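PDB 5WPW: 11S globulin isoform 1 from Cocos nucifera, which serves as a hexameric 11S seed storage protein, a nutrient reservoir of the cupin family in coconut and a potential food allergen. Local coordinates for the interface of chains A and B. Residues are numbered along the deposited sequence; one frame, centred on the assembly and turned at random. Chains: chain A/B, 11S globulin isoform 1.

The interface of chains A and B. Residues chain A 76-79, 122, 246; chain B 240-242.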
loop_
_atom_site.group_PDB
_atom_site.type_symbol
_atom_site.label_atom_id
_atom_site.label_comp_id
_atom_site.label_asym_id
_atom_site.label_seq_id
_atom_site.Cartn_x
_atom_site.Cartn_y
_atom_site.Cartn_z
ATOM N N MET A 76 2.574 20.478 -14.426
ATOM C CA MET A 76 2.385 19.874 -13.111
ATOM C C MET A 76 2.610 20.937 -12.047
ATOM O O MET A 76 3.752 21.364 -11.852
ATOM C CB MET A 76 3.346 18.698 -12.921
ATOM C CG MET A 76 3.389 17.764 -14.122
ATOM S SD MET A 76 3.624 16.028 -13.688
ATOM C CE MET A 76 3.692 15.253 -15.311
ATOM N N PRO A 77 1.566 21.401 -11.355
ATOM C CA PRO A 77 1.723 22.521 -10.418
ATOM C C PRO A 77 2.667 22.211 -9.263
ATOM O O PRO A 77 2.578 21.166 -8.614
ATOM C CB PRO A 77 0.293 22.757 -9.910
ATOM C CG PRO A 77 -0.465 21.528 -10.264
ATOM C CD PRO A 77 0.160 20.995 -11.506
ATOM N N GLY A 78 3.552 23.156 -8.980
ATOM C CA GLY A 78 4.476 23.003 -7.876
ATOM C C GLY A 78 5.765 22.313 -8.240
ATOM O O GLY A 78 6.632 22.153 -7.372
ATOM N N CYS A 79 5.918 21.851 -9.578
ATOM C CA CYS A 79 7.123 21.270 -10.136
ATOM C C CYS A 79 7.978 22.368 -10.758
ATOM O O CYS A 79 7.441 23.350 -11.283
ATOM C CB CYS A 79 6.768 20.226 -11.193
ATOM S SG CYS A 79 6.007 18.719 -10.402
ATOM N N PHE A 122 -5.140 19.387 -14.405
ATOM C CA PHE A 122 -3.824 19.798 -14.890
ATOM C C PHE A 122 -3.956 20.495 -16.244
ATOM O O PHE A 122 -4.575 19.952 -17.157
ATOM C CB PHE A 122 -2.874 18.599 -15.069
ATOM C CG PHE A 122 -2.411 17.957 -13.778
ATOM C CD1 PHE A 122 -3.294 17.683 -12.753
ATOM C CD2 PHE A 122 -1.080 17.576 -13.620
ATOM C CE1 PHE A 122 -2.859 17.077 -11.579
ATOM C CE2 PHE A 122 -0.643 16.968 -12.456
ATOM C CZ PHE A 122 -1.538 16.728 -11.426
ATOM N N CYS A 246 7.425 14.687 -10.257
ATOM C CA CYS A 246 7.445 15.640 -11.363
ATOM C C CYS A 246 7.962 15.025 -12.645
ATOM O O CYS A 246 7.867 15.661 -13.700
ATOM C CB CYS A 246 8.282 16.866 -11.001
ATOM S SG CYS A 246 7.610 17.799 -9.631
ATOM N N GLY B 240 0.212 23.245 -5.221
ATOM C CA GLY B 240 0.388 22.077 -6.055
ATOM C C GLY B 240 1.044 20.961 -5.285
ATOM O O GLY B 240 0.738 20.732 -4.109
ATOM N N PHE B 241 1.971 20.273 -5.939
ATOM C CA PHE B 241 2.639 19.152 -5.297
ATOM C C PHE B 241 3.361 19.551 -4.021
ATOM O O PHE B 241 3.581 18.699 -3.157
ATOM C CB PHE B 241 3.611 18.506 -6.269
ATOM C CG PHE B 241 2.936 17.666 -7.306
ATOM C CD1 PHE B 241 1.892 16.842 -6.959
ATOM C CD2 PHE B 241 3.337 17.714 -8.630
ATOM C CE1 PHE B 241 1.249 16.069 -7.911
ATOM C CE2 PHE B 241 2.710 16.944 -9.596
ATOM C CZ PHE B 241 1.667 16.119 -9.235
ATOM N N GLU B 242 3.696 20.822 -3.868
ATOM C CA GLU B 242 4.453 21.271 -2.715
ATOM C C GLU B 242 3.604 21.344 -1.452
ATOM O O GLU B 242 4.153 21.530 -0.361
ATOM C CB GLU B 242 5.111 22.621 -3.052
ATOM C CG GLU B 242 4.257 23.890 -2.880
ATOM C CD GLU B 242 3.137 24.028 -3.892
ATOM O OE1 GLU B 242 2.332 24.973 -3.743
ATOM O OE2 GLU B 242 3.035 23.198 -4.820
#
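B:Phe241 is the plug of this contact, hiding 85 Å² of its surface against chain A. Its ring lies edge-on to the disulfide that joins the acidic and basic parts of chain A: A:Cys79 SG sits in the plane of the ring, at its rim, 3.4 Å from B:Phe241 CD2. Next along that rim, B:Phe241 CE2 meets A:Met76 CB at 3.8 Å. The tip points at A:Phe122, the two CZ atoms 3.9 Å apart and the side chains crossing at about a right angle, so they touch tip to tip and do not stack. The backbone fixes the root of the plug: B:Phe241 N donates a nearly straight hydrogen bond (174° at H) to A:Pro77 O, 2.9 Å away, approaching from above the carbonyl plane. With CG anti to its own carbonyl carbon, beside the backbone N (chi1 -76°), the ring runs beneath A:Pro77 O toward A:Phe122, the sulfur alongside its CD2–CE2 edge.

Behind this shell, the bond between A:Cys79 SG and A:Cys246 SG ties down the sulfur. A:Pro77 CD lies 4.1 Å above one face of A:Phe122, toward its rim. B:Gly240 begins the basic chain after the Asn-Gly cleavage typical of 11S globulins. B:Glu242 folds back, CG in the crowded position (chi1 84°), and its carboxylate OE2 accepts a hydrogen bond from B:Gly240 N at 2.9 Å; their charges probably help steady this terminus and the 3-10 turn 241-243. Repeated by two-fold symmetry, the contact helps join subunits within the hexamer.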